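PDB 4IAU: beta-gamma-crystallin from Geodia cydonium, which is of unknown function but binds calcium and belongs to the beta/gamma-crystallin family of Greek key proteins. Local coordinates for residues M38-Q43 against V92-K97; A45-A50 against S75-K80. All blocks are in the same frame, centred on the assembly; numbering follows the deposited sequence. Where two conformers were deposited one is given.

Contacts 1 and 2 lie with their centres about 5 Å apart and touch one another, both drawing on the antiparallel sheet in which strand 38-42 runs between strands 57-61 and 75-78. Along the chain the order is 38-43, 45-50, 75-80 and 92-97, with both partners of contact 2 falling between those of contact 1. Contact 2 is internal to the first half of the chain, tying the turn after strand 38-42 to strand 75-78. Contact 1 carries the same sheet across to the loop between strands 86-89 and 98-101 in the second, calcium-binding half. Arg-77, part of contact 2, also reaches loop 92-97, so the packing of the first half is tied directly to the interface with the second.

Contact 1 (M38-Q43 against V92-K97); sequences MWIFYQ and VNFGGK
Tyr-42 OH donates a 2.6 Å hydrogen bond to Phe-94 O, meeting the carbonyl at a C=O...O angle of 146° and tilted 31° from its plane. The same oxygen sits at the edge of the phenol ring, 3.2 Å from Tyr-42 CE2, while Gly-95 CA approaches Tyr-42 CE2 at 4.1 Å. The CB of Tyr-42 points toward the loop, and chi1 -55° sets CG beside the backbone N. Two residues earlier on the same side of the strand, Ile-40 sets CD1 3.6 Å from Phe-94 CB, the two side chains crossing at about a right angle. Loop 92-97 lies in the folded hairpin between strands 86-89 and 98-101, part of a beta/gamma-crystallin Greek key motif, and the left-handed backbone angles of Asn-93 and Phe-94 help to fold it back. A second layer fixes these groups: Arg-77 NE bonds to Tyr-42 OH and its NH2 to Phe-94 O, giving that buried carbonyl two donors. A phenylalanine at Tyr-42 would probably leave Arg-77 NE without this acceptor and Phe-94 O with one donor fewer. Farther out, Phe-94 N bonds to Ser-115 OG, and the Phe-94 ring meets Trp-57 and Tyr-89 edge-to-face.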
loop_
_atom_site.group_PDB
_atom_site.type_symbol
_atom_site.label_atom_id
_atom_site.label_comp_id
_atom_site.label_asym_id
_atom_site.label_seq_id
_atom_site.Cartn_x
_atom_site.Cartn_y
_atom_site.Cartn_z
HETATM N N MSE A 38 -3.855 -0.927 -8.846
HETATM C CA MSE A 38 -4.480 -0.737 -7.552
HETATM C C MSE A 38 -3.811 0.477 -6.903
HETATM O O MSE A 38 -2.585 0.583 -6.954
HETATM C CB MSE A 38 -4.290 -1.953 -6.659
HETATM C CG MSE A 38 -5.017 -3.168 -7.143
HETATM SE SE MSE A 38 -4.847 -4.625 -5.839
HETATM C CE MSE A 38 -4.180 -3.566 -4.383
ATOM N N TRP A 39 -4.599 1.362 -6.321
ATOM C CA TRP A 39 -4.085 2.577 -5.773
ATOM C C TRP A 39 -4.574 2.791 -4.340
ATOM O O TRP A 39 -5.672 2.394 -3.994
ATOM C CB TRP A 39 -4.510 3.792 -6.621
ATOM C CG TRP A 39 -3.877 3.829 -7.974
ATOM C CD1 TRP A 39 -4.147 3.010 -9.034
ATOM C CD2 TRP A 39 -2.847 4.711 -8.406
ATOM N NE1 TRP A 39 -3.352 3.347 -10.113
ATOM C CE2 TRP A 39 -2.553 4.394 -9.753
ATOM C CE3 TRP A 39 -2.163 5.795 -7.802
ATOM C CZ2 TRP A 39 -1.581 5.101 -10.492
ATOM C CZ3 TRP A 39 -1.199 6.492 -8.524
ATOM C CH2 TRP A 39 -0.924 6.125 -9.862
ATOM N N ILE A 40 -3.777 3.497 -3.553
ATOM C CA ILE A 40 -4.158 3.870 -2.202
ATOM C C ILE A 40 -4.081 5.381 -2.122
ATOM O O ILE A 40 -3.121 6.010 -2.593
ATOM C CB ILE A 40 -3.268 3.228 -1.106
ATOM C CG1 ILE A 40 -3.013 1.765 -1.397
ATOM C CG2 ILE A 40 -3.925 3.422 0.259
ATOM C CD1 ILE A 40 -2.050 1.065 -0.516
ATOM N N PHE A 41 -5.113 5.968 -1.525
ATOM C CA PHE A 41 -5.295 7.398 -1.339
ATOM C C PHE A 41 -5.272 7.712 0.141
ATOM O O PHE A 41 -5.819 6.942 0.942
ATOM C CB PHE A 41 -6.594 7.895 -1.979
ATOM C CG PHE A 41 -6.669 7.518 -3.459
ATOM C CD1 PHE A 41 -7.102 6.229 -3.795
ATOM C CD2 PHE A 41 -6.282 8.422 -4.445
ATOM C CE1 PHE A 41 -7.055 5.882 -5.139
ATOM C CE2 PHE A 41 -6.219 8.033 -5.765
ATOM C CZ PHE A 41 -6.593 6.753 -6.082
ATOM N N TYR A 42 -4.675 8.866 0.502
ATOM C CA TYR A 42 -4.456 9.200 1.886
ATOM C C TYR A 42 -4.878 10.640 2.151
ATOM O O TYR A 42 -4.651 11.529 1.334
ATOM C CB TYR A 42 -2.971 9.066 2.241
ATOM C CG TYR A 42 -2.389 7.707 1.927
ATOM C CD1 TYR A 42 -1.907 7.412 0.668
ATOM C CD2 TYR A 42 -2.329 6.702 2.886
ATOM C CE1 TYR A 42 -1.394 6.173 0.357
ATOM C CE2 TYR A 42 -1.785 5.448 2.612
ATOM C CZ TYR A 42 -1.293 5.188 1.332
ATOM O OH TYR A 42 -0.723 3.998 0.991
ATOM N N GLN A 43 -5.399 10.856 3.363
ATOM C CA GLN A 43 -5.844 12.187 3.763
ATOM C C GLN A 43 -4.702 13.161 3.982
ATOM O O GLN A 43 -4.885 14.381 3.810
ATOM C CB GLN A 43 -6.700 12.016 5.039
ATOM C CG GLN A 43 -7.261 13.296 5.575
ATOM C CD GLN A 43 -8.217 13.052 6.701
ATOM O OE1 GLN A 43 -8.021 12.123 7.514
ATOM N NE2 GLN A 43 -9.247 13.856 6.775
ATOM N N VAL A 92 0.307 1.171 10.023
ATOM C CA VAL A 92 -0.975 0.510 9.802
ATOM C C VAL A 92 -1.679 1.196 8.625
ATOM O O VAL A 92 -1.385 2.325 8.232
ATOM C CB VAL A 92 -1.859 0.521 11.039
ATOM C CG1 VAL A 92 -1.243 -0.280 12.187
ATOM C CG2 VAL A 92 -2.227 1.951 11.496
ATOM N N ASN A 93 -2.641 0.475 8.037
ATOM C CA ASN A 93 -3.483 1.057 7.001
ATOM C C ASN A 93 -2.646 1.582 5.828
ATOM O O ASN A 93 -2.945 2.569 5.181
ATOM C CB ASN A 93 -4.373 2.161 7.522
ATOM C CG ASN A 93 -5.281 1.673 8.645
ATOM O OD1 ASN A 93 -5.678 0.517 8.680
ATOM N ND2 ASN A 93 -5.548 2.576 9.579
ATOM N N PHE A 94 -1.559 0.854 5.555
ATOM C CA PHE A 94 -0.761 1.051 4.355
ATOM C C PHE A 94 -0.110 2.404 4.329
ATOM O O PHE A 94 0.193 2.949 3.237
ATOM C CB PHE A 94 -1.546 0.741 3.069
ATOM C CG PHE A 94 -2.400 -0.468 3.272
ATOM C CD1 PHE A 94 -1.813 -1.708 3.586
ATOM C CD2 PHE A 94 -3.776 -0.413 3.220
ATOM C CE1 PHE A 94 -2.587 -2.795 3.892
ATOM C CE2 PHE A 94 -4.544 -1.493 3.513
ATOM C CZ PHE A 94 -3.942 -2.708 3.856
ATOM N N GLY A 95 0.178 2.993 5.494
ATOM C CA GLY A 95 0.799 4.283 5.529
ATOM C C GLY A 95 2.307 4.233 5.566
ATOM O O GLY A 95 2.927 3.237 5.869
ATOM N N GLY A 96 2.908 5.401 5.251
ATOM C CA GLY A 96 4.345 5.596 5.433
ATOM C C GLY A 96 5.188 4.886 4.410
ATOM O O GLY A 96 4.751 4.485 3.327
ATOM N N LYS A 97 6.465 4.720 4.755
ATOM C CA LYS A 97 7.450 4.122 3.848
ATOM C C LYS A 97 6.979 2.751 3.425
ATOM O O LYS A 97 6.570 1.929 4.247
ATOM C CB LYS A 97 8.772 4.021 4.591
ATOM C CG LYS A 97 9.929 3.564 3.728
ATOM C CD LYS A 97 11.282 3.709 4.336
ATOM C CE LYS A 97 11.914 5.079 4.300
ATOM N NZ LYS A 97 13.378 4.928 3.998
#

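Contact 2 (A45-A50 against S75-K80); sequences ANYNDA and SFRPVK
Tyr-47 has its CG anti to the carbonyl carbon, and Arg-77 has its own between the backbone N and the carbonyl carbon (chi1 56°); these torsions place the two CG atoms, and the extended run of Arg-77 from CG to NE then carries the guanidinium over one face of the ring. Arg-77 CD stands over the ring centre, 3.7 Å from the Tyr-47 centroid, as a CH-pi contact. Beyond it the guanidinium lies nearly flat on the ring, planes 14° apart, in an off-centre cation-pi stack shifted toward CG: Arg-77 CZ is 3.5 Å from Tyr-47 CG and Arg-77 NH1 is 3.2 Å from Tyr-47 CD2. Arg-77 NH2 passes beside Tyr-47 CB at 3.5 Å and bonds to Gly-96 O, which helps to hold the flat group in position. At the ring edge Phe-76 O lies 3.7 Å from Tyr-47 CE1, and Tyr-47 OH is hydrogen-bonded to Glu-21 OE1. Three successive left-handed residues, Asn-46 to Asn-48, form the tight turn that presents Tyr-47 N to Ser-75 OG, a 2.9 Å bond bent to 146°. The buried hydroxyl is also hydrogen-bonded to Gln-44 O. The hairpin between strands 38-42 and 57-61, with Tyr-47 at its fold and Ser-75 from the later strand 75-78 bonded to its backbone, is the folded hairpin characteristic of the beta/gamma-crystallin Greek key.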
loop_
_atom_site.group_PDB
_atom_site.type_symbol
_atom_site.label_atom_id
_atom_site.label_comp_id
_atom_site.label_asym_id
_atom_site.label_seq_id
_atom_site.Cartn_x
_atom_site.Cartn_y
_atom_site.Cartn_z
ATOM N N ALA A 45 -0.450 14.249 3.391
ATOM C CA ALA A 45 0.738 14.100 2.528
ATOM C C ALA A 45 1.618 12.983 3.042
ATOM O O ALA A 45 1.542 12.547 4.187
ATOM C CB ALA A 45 1.497 15.412 2.480
ATOM N N ASN A 46 2.488 12.507 2.144
ATOM C CA ASN A 46 3.454 11.511 2.551
ATOM C C ASN A 46 2.782 10.276 3.127
ATOM O O ASN A 46 3.318 9.615 4.025
ATOM C CB ASN A 46 4.537 12.085 3.493
ATOM C CG ASN A 46 5.143 13.315 2.856
ATOM O OD1 ASN A 46 5.539 13.333 1.686
ATOM N ND2 ASN A 46 5.160 14.393 3.616
ATOM N N TYR A 47 1.630 9.928 2.584
ATOM C CA TYR A 47 1.012 8.630 2.839
ATOM C C TYR A 47 0.701 8.472 4.307
ATOM O O TYR A 47 0.927 7.431 4.932
ATOM C CB TYR A 47 1.827 7.473 2.279
ATOM C CG TYR A 47 2.414 7.796 0.908
ATOM C CD1 TYR A 47 1.609 8.176 -0.147
ATOM C CD2 TYR A 47 3.805 7.790 0.712
ATOM C CE1 TYR A 47 2.129 8.514 -1.377
ATOM C CE2 TYR A 47 4.335 8.123 -0.527
ATOM C CZ TYR A 47 3.486 8.489 -1.584
ATOM O OH TYR A 47 3.933 8.819 -2.844
ATOM N N ASN A 48 0.081 9.502 4.908
ATOM C CA ASN A 48 -0.366 9.441 6.297
ATOM C C ASN A 48 0.776 9.230 7.266
ATOM O O ASN A 48 0.623 8.661 8.345
ATOM C CB ASN A 48 -1.497 8.452 6.530
ATOM C CG ASN A 48 -2.808 8.945 5.981
ATOM O OD1 ASN A 48 -2.977 10.114 5.625
ATOM N ND2 ASN A 48 -3.814 8.045 5.957
ATOM N N ASP A 49 1.958 9.799 6.928
ATOM C CA ASP A 49 3.074 9.619 7.863
ATOM C C ASP A 49 2.833 10.280 9.212
ATOM O O ASP A 49 3.143 9.696 10.245
ATOM C CB ASP A 49 4.378 10.150 7.222
ATOM C CG ASP A 49 5.604 9.696 7.973
ATOM O OD1 ASP A 49 5.720 8.464 8.261
ATOM O OD2 ASP A 49 6.440 10.556 8.283
ATOM N N ALA A 50 2.309 11.521 9.224
ATOM C CA ALA A 50 2.206 12.250 10.492
ATOM C C ALA A 50 1.301 11.503 11.449
ATOM O O ALA A 50 1.560 11.492 12.670
ATOM C CB ALA A 50 1.718 13.654 10.251
ATOM N N SER A 75 -2.140 12.708 -0.765
ATOM C CA SER A 75 -1.131 11.880 -1.377
ATOM C C SER A 75 -1.813 10.609 -1.856
ATOM O O SER A 75 -2.896 10.253 -1.390
ATOM C CB SER A 75 0.042 11.562 -0.436
ATOM O OG SER A 75 -0.363 10.881 0.734
ATOM N N PHE A 76 -1.152 9.892 -2.784
ATOM C CA PHE A 76 -1.711 8.650 -3.305
ATOM C C PHE A 76 -0.616 7.954 -4.069
ATOM O O PHE A 76 0.333 8.573 -4.570
ATOM C CB PHE A 76 -2.973 8.898 -4.153
ATOM C CG PHE A 76 -2.820 9.876 -5.299
ATOM C CD1 PHE A 76 -3.021 11.222 -5.077
ATOM C CD2 PHE A 76 -2.486 9.466 -6.576
ATOM C CE1 PHE A 76 -2.908 12.124 -6.140
ATOM C CE2 PHE A 76 -2.378 10.367 -7.598
ATOM C CZ PHE A 76 -2.585 11.707 -7.395
ATOM N N ARG A 77 -0.750 6.617 -4.188
ATOM C CA ARG A 77 0.305 5.852 -4.841
ATOM C C ARG A 77 -0.226 4.521 -5.324
ATOM O O ARG A 77 -1.167 3.962 -4.744
ATOM C CB ARG A 77 1.516 5.630 -3.902
ATOM C CG ARG A 77 1.128 4.940 -2.585
ATOM C CD ARG A 77 2.372 4.750 -1.722
ATOM N NE ARG A 77 2.004 4.369 -0.374
ATOM C CZ ARG A 77 2.868 4.340 0.648
ATOM N NH1 ARG A 77 4.162 4.596 0.427
ATOM N NH2 ARG A 77 2.465 4.061 1.864
ATOM N N PRO A 78 0.395 3.953 -6.352
ATOM C CA PRO A 78 0.033 2.627 -6.812
ATOM C C PRO A 78 0.649 1.569 -5.903
ATOM O O PRO A 78 1.636 1.771 -5.213
ATOM C CB PRO A 78 0.633 2.581 -8.228
ATOM C CG PRO A 78 1.885 3.453 -8.112
ATOM C CD PRO A 78 1.488 4.551 -7.186
ATOM N N VAL A 79 0.046 0.375 -5.965
ATOM C CA VAL A 79 0.585 -0.786 -5.315
ATOM C C VAL A 79 1.378 -1.536 -6.386
ATOM O O VAL A 79 0.830 -2.250 -7.228
ATOM C CB VAL A 79 -0.499 -1.663 -4.690
ATOM C CG1 VAL A 79 0.117 -2.861 -3.969
ATOM C CG2 VAL A 79 -1.379 -0.843 -3.716
ATOM N N LYS A 80 2.694 -1.353 -6.419
ATOM C CA LYS A 80 3.461 -1.740 -7.589
ATOM C C LYS A 80 3.721 -3.248 -7.659
ATOM O O LYS A 80 4.155 -3.750 -8.703
ATOM C CB LYS A 80 4.803 -0.972 -7.682
ATOM C CG LYS A 80 4.574 0.533 -7.810
ATOM C CD LYS A 80 5.853 1.247 -8.261
ATOM C CE LYS A 80 6.966 1.126 -7.247
ATOM N NZ LYS A 80 6.625 1.457 -5.841
#